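Local coordinates for protein MGS-M4 (Unidentified, PDB 4Q3M) that probably reduces carbonyl compounds with a nicotinamide cofactor, as a TIM-barrel aldo-keto reductase whose own substrate is unknown, at residues 30-35 / 58-63; 79-84 / 118-123; 184-189 / 227-232. One frame throughout, in Å; residues are numbered along the deposited sequence.

In the fold
The three contacts sample two levels of one TIM barrel. Contacts 1 and 2 belong to the outer ring of helices, where each joins a pair of successive helices; their centres lie 18 and 20 Å from the centre of the chain and about 30 Å from each other. Contact 3 lies only 9 Å from the chain centre, where the loops after the last two strands of the barrel hold a sulfate in what is probably the cofactor-phosphate site of the family. Contact 1 does meet contact 3, about 19 Å away centre to centre: A30 CB packs against S231 O at 3.7 Å. Contact 2 stays about 13 Å from contact 3 at the nearest atoms.

Contact 1. Residues 30-35 / 58-63; sequences AVKAAL and IKDSNI
L35 is the residue most deeply engaged where helix 26-37 meets the end of helix 51-59 and the turn that follows. Its CG stands anti to the carbonyl carbon (chi1 -77°), and an extended second torsion carries CD1 across to the turn, where it lies 3.9 Å from S61 CB. The same methyl reaches back to the end of helix 51-59, 4.2 Å from I58 CA. At the root of the side chain, L35 CB is met by the tip of I63, whose CD1 approaches to 4.3 Å and also packs on the L35 carbonyl. L35, I58 and I63 all touch I68, in the loop before strand 69-74, so the apolar patch continues inward; one helical turn earlier, V31 extends it on I58.

K32 borders this patch on its more open side. CG leaves anti to the backbone N (chi1 -177°), and bends at the second and third torsions lay CD alongside S61, 4.1 Å from S61 CB. The K32 and D60 side chains cross obliquely, and the ammonium makes a weak hydrogen bond from K32 NZ to D60 O, 3.3 Å long. A second weak bond ties it to Y28. The D60 carboxylate is not in contact with it: K32 NZ and D60 OD2 are 4.7 Å apart, a separation at which the charges would attract only modestly.

The surface that receives L35 and K32 is itself braced. S61 OG, on the type I turn K59-N62, donates back to I58 O in the end of the helix, at 2.7 Å and from above the carbonyl plane, and N62 with positive phi ends the helical course. This is the packing of consecutive outer helices in a TIM barrel, here the first two of the ring, meeting at the turn that leads on toward strand 69-74.

Contact 2. Residues 79-84 / 118-123; sequences QGYEKT and YRAFET
Y81 lays its ring along the A120 turn of helix 111-126. Its first torsion, with CG anti to the backbone N (chi1 -170°), brings Y81 CD1 obliquely up to the backbone, 3.5 Å from A120 N, while CD1 sits 3.7 Å from A120 CB. R119 CB touches the same flank, and R119 O lies at the ring edge. Beyond the ring, Y81 OH and T123 OG1 share a hydrogen bond of 2.9 Å, the two side chains crossing at about a right angle; T123 OG1 also lies 3.1 Å from R119 O. An alanine in place of Y81 would remove the ring and its hydroxyl, and would probably loosen the start of helix 81-94 against A120 and T123.

One turn further on, T84 meets the same A120 methyl. T84 CG2, anti to the backbone N, packs 3.6 Å from A120 CB and also meets the edge of the F121 ring in its plane, 3.4 Å from CE1. T84 OG1 turns back to its own helix start, 2.8 Å from G80 O, which T84 N grips as well; D78 O is a second acceptor near this hydroxyl's one proton.

Helix 111-126 also anchors the backbone of that start, since T117 OG1 pairs with G80 N and S116 OG with Y81 N. F121, meanwhile, reaches inward to Y103 and to L74 on strand 69-74. Small A120 lets the backbones come close, Y81 CA and A120 CA being 5.1 Å apart: two successive helices of the outer TIM-barrel layer, the N-terminal turn of helix 81-94 resting on the second half of helix 111-126.

Contact 3. Residues 184-189 / 227-232; sequences YAPLMS and VIPKSI. With SO4 (sulfate ion), chain G.
This is a buried, apolar contact at the C-terminal mouth of the barrel, between the ends of strands 180-184 and 226-227 and the loops that follow them. P186 is its wedge. P186 CB rests on V227 CG2 at 3.6 Å, while P186 CG presses on the backbone of P229, 3.6 Å from its CA. Beside it, I228 extends its terminal methyl so that CD1 lies 4.1 Å from Y184 CB; the Y184 hydroxyl is taken by N137. Behind the proline, L220 of helix 212-222 backs both P186 and V227.

In aldo-keto reductases these two loops, the second carrying the Ile-Pro-Lys-Ser sequence seen here, bind the phosphates of the nicotinamide cofactor, and the sulfate held between them, probably from the crystallisation liquor, is consistent with such a site. Its O4 is gripped by two backbone amides around the type I turn A185-M188: L187 N and S189 N each lie 2.8 Å from SO4 O4, the S189 bond being the straighter (150° against 133°). From the facing loop K230 N donates to SO4 O3 at 3.1 Å. The aliphatic chain of K230 runs past another oxygen, with CG 3.5 Å from SO4 O2.

Contact 1. Residues 30-35 / 58-63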
ATOM      1  N   ALA A  30      26.860 -16.950  -4.745  1.00 65.89           N
ATOM      2  CA  ALA A  30      25.445 -17.304  -4.793  1.00 59.07           C
ATOM      3  C   ALA A  30      24.962 -17.525  -6.223  1.00 59.60           C
ATOM      4  O   ALA A  30      24.230 -18.477  -6.495  1.00 62.00           O
ATOM      5  CB  ALA A  30      24.611 -16.226  -4.116  1.00 55.77           C
ATOM      6  N   VAL A  31      25.377 -16.644  -7.128  1.00 58.95           N
ATOM      7  CA  VAL A  31      24.970 -16.725  -8.528  1.00 60.63           C
ATOM      8  C   VAL A  31      25.386 -18.049  -9.165  1.00 71.12           C
ATOM      9  O   VAL A  31      24.572 -18.726  -9.791  1.00 72.56           O
ATOM     10  CB  VAL A  31      25.553 -15.560  -9.354  1.00 57.00           C
ATOM     11  CG1 VAL A  31      25.367 -15.810 -10.843  1.00 56.72           C
ATOM     12  CG2 VAL A  31      24.903 -14.246  -8.949  1.00 53.81           C
ATOM     13  N   LYS A  32      26.651 -18.420  -8.992  1.00 78.22           N
ATOM     14  CA  LYS A  32      27.161 -19.656  -9.577  1.00 82.67           C
ATOM     15  C   LYS A  32      26.597 -20.887  -8.877  1.00 80.56           C
ATOM     16  O   LYS A  32      26.279 -21.884  -9.526  1.00 80.75           O
ATOM     17  CB  LYS A  32      28.687 -19.687  -9.532  1.00 90.44           C
ATOM     18  CG  LYS A  32      29.285 -20.920 -10.185  1.00 99.82           C
ATOM     19  CD  LYS A  32      30.190 -20.542 -11.339  1.00107.83           C
ATOM     20  CE  LYS A  32      31.297 -19.616 -10.876  1.00112.90           C
ATOM     21  NZ  LYS A  32      32.267 -19.342 -11.963  1.00116.36           N
ATOM     22  N   ALA A  33      26.475 -20.817  -7.554  1.00 78.63           N
ATOM     23  CA  ALA A  33      25.876 -21.903  -6.784  1.00 75.67           C
ATOM     24  C   ALA A  33      24.445 -22.146  -7.249  1.00 69.38           C
ATOM     25  O   ALA A  33      23.927 -23.258  -7.152  1.00 72.19           O
ATOM     26  CB  ALA A  33      25.908 -21.588  -5.297  1.00 61.98           C
ATOM     27  N   ALA A  34      23.819 -21.090  -7.760  1.00 61.21           N
ATOM     28  CA  ALA A  34      22.484 -21.182  -8.330  1.00 57.68           C
ATOM     29  C   ALA A  34      22.541 -21.680  -9.772  1.00 56.87           C
ATOM     30  O   ALA A  34      21.785 -22.570 -10.159  1.00 59.83           O
ATOM     31  CB  ALA A  34      21.787 -19.834  -8.262  1.00 54.96           C
ATOM     32  N   LEU A  35      23.443 -21.100 -10.560  1.00 55.05           N
ATOM     33  CA  LEU A  35      23.596 -21.474 -11.963  1.00 59.04           C
ATOM     34  C   LEU A  35      23.947 -22.951 -12.119  1.00 66.80           C
ATOM     35  O   LEU A  35      23.454 -23.622 -13.026  1.00 69.66           O
ATOM     36  CB  LEU A  35      24.664 -20.607 -12.636  1.00 52.95           C
ATOM     37  CG  LEU A  35      24.254 -19.181 -13.011  1.00 57.17           C
ATOM     38  CD1 LEU A  35      25.446 -18.398 -13.538  1.00 56.34           C
ATOM     39  CD2 LEU A  35      23.130 -19.197 -14.036  1.00 48.11           C
ATOM     40  N   ILE A  58      28.572 -14.999 -14.143  1.00 72.86           N
ATOM     41  CA  ILE A  58      27.905 -15.494 -15.340  1.00 68.46           C
ATOM     42  C   ILE A  58      28.923 -15.889 -16.408  1.00 70.02           C
ATOM     43  O   ILE A  58      28.754 -16.898 -17.095  1.00 71.07           O
ATOM     44  CB  ILE A  58      26.929 -14.441 -15.905  1.00 65.75           C
ATOM     45  CG1 ILE A  58      25.810 -14.169 -14.898  1.00 66.71           C
ATOM     46  CG2 ILE A  58      26.340 -14.901 -17.228  1.00 65.23           C
ATOM     47  CD1 ILE A  58      24.839 -13.096 -15.333  1.00 64.14           C
ATOM     48  N   LYS A  59      29.986 -15.101 -16.535  1.00 69.04           N
ATOM     49  CA  LYS A  59      31.046 -15.395 -17.496  1.00 73.73           C
ATOM     50  C   LYS A  59      31.768 -16.700 -17.175  1.00 75.05           C
ATOM     51  O   LYS A  59      31.931 -17.560 -18.041  1.00 79.52           O
ATOM     52  CB  LYS A  59      32.065 -14.253 -17.546  1.00 77.71           C
ATOM     53  CG  LYS A  59      31.619 -13.032 -18.332  1.00 77.99           C
ATOM     54  CD  LYS A  59      32.818 -12.169 -18.708  1.00 82.28           C
ATOM     55  CE  LYS A  59      32.386 -10.857 -19.341  1.00 82.92           C
ATOM     56  NZ  LYS A  59      31.503 -11.071 -20.520  1.00 82.53           N
ATOM     57  N   ASP A  60      32.194 -16.843 -15.924  1.00 74.97           N
ATOM     58  CA  ASP A  60      33.032 -17.966 -15.517  1.00 81.82           C
ATOM     59  C   ASP A  60      32.257 -19.273 -15.349  1.00 81.56           C
ATOM     60  O   ASP A  60      32.839 -20.307 -15.024  1.00 82.21           O
ATOM     61  CB  ASP A  60      33.754 -17.629 -14.209  1.00 84.23           C
ATOM     62  CG  ASP A  60      34.731 -16.481 -14.359  1.00 87.09           C
ATOM     63  OD1 ASP A  60      35.172 -16.215 -15.496  1.00 89.96           O
ATOM     64  OD2 ASP A  60      35.058 -15.843 -13.335  1.00 85.70           O
ATOM     65  N   SER A  61      30.948 -19.228 -15.575  1.00 78.83           N
ATOM     66  CA  SER A  61      30.099 -20.398 -15.369  1.00 79.83           C
ATOM     67  C   SER A  61      30.152 -21.376 -16.541  1.00 86.31           C
ATOM     68  O   SER A  61      29.636 -22.491 -16.447  1.00 88.07           O
ATOM     69  CB  SER A  61      28.651 -19.967 -15.127  1.00 73.81           C
ATOM     70  OG  SER A  61      28.089 -19.400 -16.298  1.00 72.01           O
ATOM     71  N   ASN A  62      30.772 -20.947 -17.639  1.00 90.51           N
ATOM     72  CA  ASN A  62      30.832 -21.725 -18.877  1.00 93.06           C
ATOM     73  C   ASN A  62      29.446 -22.081 -19.412  1.00 87.79           C
ATOM     74  O   ASN A  62      29.275 -23.085 -20.103  1.00 89.23           O
ATOM     75  CB  ASN A  62      31.655 -23.002 -18.677  1.00 98.54           C
ATOM     76  CG  ASN A  62      33.090 -22.716 -18.283  1.00105.20           C
ATOM     77  OD1 ASN A  62      33.585 -21.604 -18.460  1.00105.78           O
ATOM     78  ND2 ASN A  62      33.769 -23.726 -17.749  1.00110.17           N
ATOM     79  N   ILE A  63      28.463 -21.249 -19.086  1.00 82.26           N
ATOM     80  CA  ILE A  63      27.104 -21.422 -19.585  1.00 76.66           C
ATOM     81  C   ILE A  63      26.778 -20.311 -20.576  1.00 74.51           C
ATOM     82  O   ILE A  63      26.936 -19.132 -20.256  1.00 72.59           O
ATOM     83  CB  ILE A  63      26.071 -21.419 -18.439  1.00 68.32           C
ATOM     84  CG1 ILE A  63      26.318 -22.596 -17.494  1.00 69.00           C
ATOM     85  CG2 ILE A  63      24.653 -21.469 -18.990  1.00 60.81           C
ATOM     86  CD1 ILE A  63      25.304 -22.706 -16.376  1.00 65.96           C
TER

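Contact 2. Residues 79-84 / 118-123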
ATOM      1  N   GLN A  79      16.152   8.401 -12.733  1.00 42.61           N
ATOM      2  CA  GLN A  79      14.958   8.531 -13.563  1.00 42.46           C
ATOM      3  C   GLN A  79      15.008   9.811 -14.391  1.00 45.79           C
ATOM      4  O   GLN A  79      15.445  10.859 -13.913  1.00 45.58           O
ATOM      5  CB  GLN A  79      13.688   8.494 -12.707  1.00 39.53           C
ATOM      6  CG  GLN A  79      13.399   7.128 -12.102  1.00 35.11           C
ATOM      7  CD  GLN A  79      11.960   6.978 -11.644  1.00 35.79           C
ATOM      8  OE1 GLN A  79      11.095   7.777 -12.005  1.00 37.21           O
ATOM      9  NE2 GLN A  79      11.697   5.948 -10.848  1.00 34.19           N
ATOM     10  N   GLY A  80      14.559   9.712 -15.638  1.00 46.33           N
ATOM     11  CA  GLY A  80      14.693  10.791 -16.599  1.00 51.82           C
ATOM     12  C   GLY A  80      15.408  10.267 -17.828  1.00 52.61           C
ATOM     13  O   GLY A  80      16.323   9.454 -17.708  1.00 48.64           O
ATOM     14  N   TYR A  81      14.998  10.737 -19.005  1.00 55.04           N
ATOM     15  CA  TYR A  81      15.454  10.174 -20.277  1.00 56.16           C
ATOM     16  C   TYR A  81      16.974  10.071 -20.409  1.00 58.16           C
ATOM     17  O   TYR A  81      17.510   8.977 -20.592  1.00 58.41           O
ATOM     18  CB  TYR A  81      14.902  10.998 -21.444  1.00 54.97           C
ATOM     19  CG  TYR A  81      15.126  10.355 -22.796  1.00 52.87           C
ATOM     20  CD1 TYR A  81      14.242   9.404 -23.289  1.00 46.08           C
ATOM     21  CD2 TYR A  81      16.224  10.696 -23.577  1.00 55.46           C
ATOM     22  CE1 TYR A  81      14.442   8.812 -24.521  1.00 47.43           C
ATOM     23  CE2 TYR A  81      16.432  10.109 -24.810  1.00 56.20           C
ATOM     24  CZ  TYR A  81      15.539   9.167 -25.278  1.00 52.88           C
ATOM     25  OH  TYR A  81      15.741   8.580 -26.505  1.00 54.27           O
ATOM     26  N   GLU A  82      17.663  11.204 -20.319  1.00 56.21           N
ATOM     27  CA  GLU A  82      19.112  11.230 -20.506  1.00 58.03           C
ATOM     28  C   GLU A  82      19.855  10.477 -19.409  1.00 47.89           C
ATOM     29  O   GLU A  82      20.856   9.811 -19.671  1.00 50.76           O
ATOM     30  CB  GLU A  82      19.619  12.671 -20.572  1.00 52.21           C
ATOM     31  CG  GLU A  82      19.093  13.462 -21.754  1.00 57.84           C
ATOM     32  CD  GLU A  82      19.479  12.854 -23.091  1.00 59.74           C
ATOM     33  OE1 GLU A  82      20.539  12.198 -23.170  1.00 63.87           O
ATOM     34  OE2 GLU A  82      18.717  13.031 -24.065  1.00 58.98           O
ATOM     35  N   LYS A  83      19.361  10.585 -18.181  1.00 46.20           N
ATOM     36  CA  LYS A  83      20.013   9.951 -17.043  1.00 49.04           C
ATOM     37  C   LYS A  83      19.812   8.439 -17.069  1.00 48.49           C
ATOM     38  O   LYS A  83      20.652   7.683 -16.580  1.00 50.47           O
ATOM     39  CB  LYS A  83      19.483  10.537 -15.733  1.00 52.10           C
ATOM     40  CG  LYS A  83      20.468  10.477 -14.580  1.00 57.94           C
ATOM     41  CD  LYS A  83      20.034  11.393 -13.445  1.00 62.58           C
ATOM     42  CE  LYS A  83      21.107  11.500 -12.375  1.00 64.50           C
ATOM     43  NZ  LYS A  83      20.738  12.486 -11.320  1.00 63.52           N
ATOM     44  N   THR A  84      18.698   8.004 -17.652  1.00 45.42           N
ATOM     45  CA  THR A  84      18.380   6.583 -17.739  1.00 43.00           C
ATOM     46  C   THR A  84      19.279   5.876 -18.751  1.00 45.09           C
ATOM     47  O   THR A  84      19.782   4.783 -18.487  1.00 40.20           O
ATOM     48  CB  THR A  84      16.904   6.358 -18.125  1.00 43.16           C
ATOM     49  OG1 THR A  84      16.060   6.746 -17.034  1.00 43.61           O
ATOM     50  CG2 THR A  84      16.650   4.897 -18.442  1.00 41.95           C
ATOM     51  N   TYR A 118      10.679   5.654 -19.120  1.00 36.72           N
ATOM     52  CA  TYR A 118      10.220   4.552 -19.948  1.00 37.35           C
ATOM     53  C   TYR A 118      10.476   4.820 -21.428  1.00 39.86           C
ATOM     54  O   TYR A 118      10.722   3.892 -22.198  1.00 41.59           O
ATOM     55  CB  TYR A 118       8.736   4.292 -19.704  1.00 31.26           C
ATOM     56  CG  TYR A 118       8.282   2.926 -20.151  1.00 31.31           C
ATOM     57  CD1 TYR A 118       8.469   1.813 -19.341  1.00 34.49           C
ATOM     58  CD2 TYR A 118       7.671   2.747 -21.382  1.00 32.88           C
ATOM     59  CE1 TYR A 118       8.057   0.560 -19.745  1.00 36.85           C
ATOM     60  CE2 TYR A 118       7.254   1.499 -21.795  1.00 35.99           C
ATOM     61  CZ  TYR A 118       7.449   0.409 -20.974  1.00 37.66           C
ATOM     62  OH  TYR A 118       7.037  -0.836 -21.383  1.00 40.52           O
ATOM     63  N   ARG A 119      10.416   6.089 -21.820  1.00 38.22           N
ATOM     64  CA  ARG A 119      10.748   6.482 -23.185  1.00 37.75           C
ATOM     65  C   ARG A 119      12.183   6.089 -23.506  1.00 41.41           C
ATOM     66  O   ARG A 119      12.498   5.701 -24.631  1.00 47.18           O
ATOM     67  CB  ARG A 119      10.555   7.986 -23.386  1.00 40.22           C
ATOM     68  CG  ARG A 119       9.107   8.418 -23.557  1.00 44.84           C
ATOM     69  CD  ARG A 119       8.554   7.990 -24.906  1.00 49.90           C
ATOM     70  NE  ARG A 119       7.182   8.451 -25.104  1.00 54.16           N
ATOM     71  CZ  ARG A 119       6.104   7.718 -24.852  1.00 55.64           C
ATOM     72  NH1 ARG A 119       6.232   6.480 -24.393  1.00 54.30           N
ATOM     73  NH2 ARG A 119       4.894   8.221 -25.060  1.00 57.57           N
ATOM     74  N   ALA A 120      13.051   6.190 -22.503  1.00 38.22           N
ATOM     75  CA  ALA A 120      14.435   5.764 -22.646  1.00 41.25           C
ATOM     76  C   ALA A 120      14.515   4.244 -22.732  1.00 45.08           C
ATOM     77  O   ALA A 120      15.324   3.703 -23.485  1.00 48.22           O
ATOM     78  CB  ALA A 120      15.274   6.281 -21.491  1.00 37.94           C
ATOM     79  N   PHE A 121      13.674   3.562 -21.958  1.00 39.09           N
ATOM     80  CA  PHE A 121      13.571   2.107 -22.034  1.00 42.62           C
ATOM     81  C   PHE A 121      13.161   1.691 -23.442  1.00 43.57           C
ATOM     82  O   PHE A 121      13.699   0.738 -24.004  1.00 44.89           O
ATOM     83  CB  PHE A 121      12.556   1.558 -21.024  1.00 42.22           C
ATOM     84  CG  PHE A 121      13.064   1.484 -19.609  1.00 39.47           C
ATOM     85  CD1 PHE A 121      14.075   2.318 -19.162  1.00 43.60           C
ATOM     86  CD2 PHE A 121      12.525   0.564 -18.723  1.00 36.75           C
ATOM     87  CE1 PHE A 121      14.528   2.242 -17.857  1.00 42.09           C
ATOM     88  CE2 PHE A 121      12.979   0.482 -17.421  1.00 29.08           C
ATOM     89  CZ  PHE A 121      13.980   1.323 -16.988  1.00 29.86           C
ATOM     90  N   GLU A 122      12.202   2.422 -24.001  1.00 45.04           N
ATOM     91  CA  GLU A 122      11.677   2.132 -25.329  1.00 47.76           C
ATOM     92  C   GLU A 122      12.734   2.330 -26.410  1.00 48.91           C
ATOM     93  O   GLU A 122      12.795   1.568 -27.374  1.00 44.18           O
ATOM     94  CB  GLU A 122      10.456   3.008 -25.620  1.00 46.02           C
ATOM     95  CG  GLU A 122       9.234   2.651 -24.790  1.00 44.69           C
ATOM     96  CD  GLU A 122       8.059   3.574 -25.051  1.00 44.58           C
ATOM     97  OE1 GLU A 122       8.291   4.749 -25.402  1.00 45.97           O
ATOM     98  OE2 GLU A 122       6.904   3.122 -24.906  1.00 44.23           O
ATOM     99  N   THR A 123      13.565   3.356 -26.246  1.00 51.76           N
ATOM    100  CA  THR A 123      14.659   3.608 -27.175  1.00 54.62           C
ATOM    101  C   THR A 123      15.657   2.454 -27.140  1.00 55.19           C
ATOM    102  O   THR A 123      16.121   1.988 -28.181  1.00 56.03           O
ATOM    103  CB  THR A 123      15.387   4.929 -26.855  1.00 53.57           C
ATOM    104  OG1 THR A 123      14.472   6.025 -26.983  1.00 55.61           O
ATOM    105  CG2 THR A 123      16.555   5.141 -27.805  1.00 54.06           C
TER

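Contact 3. Residues 184-189 / 227-232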
ATOM      1  N   TYR A 184       8.748 -10.472  -5.796  1.00 38.27           N
ATOM      2  CA  TYR A 184       9.948 -10.426  -4.973  1.00 39.11           C
ATOM      3  C   TYR A 184       9.524 -10.550  -3.515  1.00 40.97           C
ATOM      4  O   TYR A 184       8.342 -10.413  -3.195  1.00 40.87           O
ATOM      5  CB  TYR A 184      10.772  -9.152  -5.225  1.00 36.11           C
ATOM      6  CG  TYR A 184      10.267  -7.868  -4.589  1.00 39.00           C
ATOM      7  CD1 TYR A 184      10.522  -7.578  -3.252  1.00 38.42           C
ATOM      8  CD2 TYR A 184       9.579  -6.924  -5.342  1.00 38.59           C
ATOM      9  CE1 TYR A 184      10.078  -6.404  -2.676  1.00 40.32           C
ATOM     10  CE2 TYR A 184       9.134  -5.743  -4.774  1.00 40.62           C
ATOM     11  CZ  TYR A 184       9.385  -5.489  -3.441  1.00 42.00           C
ATOM     12  OH  TYR A 184       8.943  -4.315  -2.871  1.00 36.06           O
ATOM     13  N   ALA A 185      10.496 -10.808  -2.645  1.00 40.62           N
ATOM     14  CA  ALA A 185      10.235 -11.201  -1.263  1.00 39.41           C
ATOM     15  C   ALA A 185       9.192 -12.321  -1.163  1.00 35.79           C
ATOM     16  O   ALA A 185       8.215 -12.191  -0.423  1.00 33.76           O
ATOM     17  CB  ALA A 185       9.790  -9.995  -0.444  1.00 28.36           C
ATOM     18  N   PRO A 186       9.393 -13.429  -1.899  1.00 36.41           N
ATOM     19  CA  PRO A 186       8.380 -14.487  -1.846  1.00 36.83           C
ATOM     20  C   PRO A 186       8.416 -15.250  -0.525  1.00 37.13           C
ATOM     21  O   PRO A 186       7.446 -15.923  -0.175  1.00 36.96           O
ATOM     22  CB  PRO A 186       8.767 -15.395  -3.009  1.00 39.28           C
ATOM     23  CG  PRO A 186      10.237 -15.245  -3.110  1.00 39.41           C
ATOM     24  CD  PRO A 186      10.541 -13.818  -2.741  1.00 38.67           C
ATOM     25  N   LEU A 187       9.529 -15.145   0.192  1.00 37.58           N
ATOM     26  CA  LEU A 187       9.657 -15.765   1.505  1.00 45.11           C
ATOM     27  C   LEU A 187       9.499 -14.717   2.601  1.00 48.66           C
ATOM     28  O   LEU A 187       9.993 -14.891   3.716  1.00 51.68           O
ATOM     29  CB  LEU A 187      11.004 -16.479   1.637  1.00 47.25           C
ATOM     30  CG  LEU A 187      11.283 -17.580   0.613  1.00 47.63           C
ATOM     31  CD1 LEU A 187      12.545 -18.350   0.975  1.00 44.76           C
ATOM     32  CD2 LEU A 187      10.091 -18.518   0.489  1.00 49.48           C
ATOM     33  N   MET A 188       8.815 -13.627   2.260  1.00 44.70           N
ATOM     34  CA  MET A 188       8.534 -12.522   3.178  1.00 38.28           C
ATOM     35  C   MET A 188       9.796 -11.846   3.715  1.00 38.38           C
ATOM     36  O   MET A 188       9.756 -11.189   4.754  1.00 37.07           O
ATOM     37  CB  MET A 188       7.667 -13.003   4.348  1.00 34.06           C
ATOM     38  CG  MET A 188       6.247 -13.377   3.951  1.00 33.90           C
ATOM     39  SD  MET A 188       5.213 -13.833   5.357  1.00 47.85           S
ATOM     40  CE  MET A 188       5.241 -12.314   6.305  1.00 39.54           C
ATOM     41  N   SER A 189      10.904 -12.007   2.993  1.00 40.59           N
ATOM     42  CA  SER A 189      12.168 -11.329   3.295  1.00 44.11           C
ATOM     43  C   SER A 189      12.593 -11.449   4.758  1.00 42.30           C
ATOM     44  O   SER A 189      12.612 -12.542   5.323  1.00 49.46           O
ATOM     45  CB  SER A 189      12.075  -9.850   2.910  1.00 46.44           C
ATOM     46  OG  SER A 189      13.268  -9.161   3.245  1.00 47.47           O
ATOM     47  N   VAL A 227       8.782 -15.946  -9.828  1.00 41.57           N
ATOM     48  CA  VAL A 227       9.246 -15.840  -8.449  1.00 46.28           C
ATOM     49  C   VAL A 227      10.774 -15.785  -8.372  1.00 51.19           C
ATOM     50  O   VAL A 227      11.469 -16.521  -9.072  1.00 53.12           O
ATOM     51  CB  VAL A 227       8.716 -17.019  -7.600  1.00 49.13           C
ATOM     52  CG1 VAL A 227       9.064 -18.347  -8.249  1.00 53.59           C
ATOM     53  CG2 VAL A 227       9.251 -16.955  -6.181  1.00 49.08           C
ATOM     54  N   ILE A 228      11.290 -14.900  -7.525  1.00 50.05           N
ATOM     55  CA  ILE A 228      12.732 -14.730  -7.376  1.00 47.84           C
ATOM     56  C   ILE A 228      13.169 -14.670  -5.911  1.00 42.22           C
ATOM     57  O   ILE A 228      13.424 -13.591  -5.377  1.00 42.56           O
ATOM     58  CB  ILE A 228      13.218 -13.457  -8.098  1.00 49.16           C
ATOM     59  CG1 ILE A 228      12.213 -12.318  -7.906  1.00 46.57           C
ATOM     60  CG2 ILE A 228      13.410 -13.728  -9.580  1.00 53.10           C
ATOM     61  CD1 ILE A 228      12.711 -10.976  -8.385  1.00 49.63           C
ATOM     62  N   PRO A 229      13.263 -15.836  -5.255  1.00 43.13           N
ATOM     63  CA  PRO A 229      13.703 -15.878  -3.855  1.00 48.36           C
ATOM     64  C   PRO A 229      15.175 -15.506  -3.691  1.00 56.46           C
ATOM     65  O   PRO A 229      16.028 -16.010  -4.422  1.00 59.55           O
ATOM     66  CB  PRO A 229      13.458 -17.336  -3.452  1.00 45.42           C
ATOM     67  CG  PRO A 229      13.497 -18.094  -4.734  1.00 45.24           C
ATOM     68  CD  PRO A 229      12.923 -17.174  -5.770  1.00 40.61           C
ATOM     69  N   LYS A 230      15.460 -14.625  -2.736  1.00 56.27           N
ATOM     70  CA  LYS A 230      16.826 -14.184  -2.473  1.00 62.12           C
ATOM     71  C   LYS A 230      17.504 -15.084  -1.446  1.00 65.41           C
ATOM     72  O   LYS A 230      16.882 -15.491  -0.464  1.00 65.03           O
ATOM     73  CB  LYS A 230      16.835 -12.734  -1.984  1.00 65.59           C
ATOM     74  CG  LYS A 230      16.038 -11.774  -2.852  1.00 68.68           C
ATOM     75  CD  LYS A 230      15.977 -10.388  -2.230  1.00 72.67           C
ATOM     76  CE  LYS A 230      15.040  -9.472  -3.003  1.00 74.10           C
ATOM     77  NZ  LYS A 230      15.531  -9.203  -4.382  1.00 76.74           N
ATOM     78  N   SER A 231      18.780 -15.384  -1.676  1.00 69.12           N
ATOM     79  CA  SER A 231      19.557 -16.217  -0.762  1.00 67.52           C
ATOM     80  C   SER A 231      21.046 -16.184  -1.098  1.00 69.69           C
ATOM     81  O   SER A 231      21.428 -15.972  -2.249  1.00 69.59           O
ATOM     82  CB  SER A 231      19.056 -17.663  -0.790  1.00 67.19           C
ATOM     83  OG  SER A 231      19.755 -18.464   0.147  1.00 70.74           O
ATOM     84  N   ILE A 232      21.880 -16.395  -0.085  1.00 71.54           N
ATOM     85  CA  ILE A 232      23.318 -16.535  -0.288  1.00 75.31           C
ATOM     86  C   ILE A 232      23.805 -17.852   0.302  1.00 80.24           C
ATOM     87  O   ILE A 232      24.999 -18.155   0.272  1.00 84.96           O
ATOM     88  CB  ILE A 232      24.109 -15.374   0.343  1.00 79.70           C
ATOM     89  CG1 ILE A 232      23.821 -15.281   1.843  1.00 82.59           C
ATOM     90  CG2 ILE A 232      23.789 -14.065  -0.361  1.00 78.28           C
ATOM     91  CD1 ILE A 232      24.671 -14.258   2.566  1.00 87.56           C
TER
HETATM   92  S   SO4 G 301      13.005 -13.494   0.064  1.00 60.52           S
HETATM   93  O1  SO4 G 301      13.999 -13.702   1.113  1.00 60.98           O
HETATM   94  O2  SO4 G 301      13.330 -12.283  -0.682  1.00 62.59           O
HETATM   95  O3  SO4 G 301      13.011 -14.638  -0.842  1.00 65.74           O
HETATM   96  O4  SO4 G 301      11.683 -13.355   0.669  1.00 53.10           O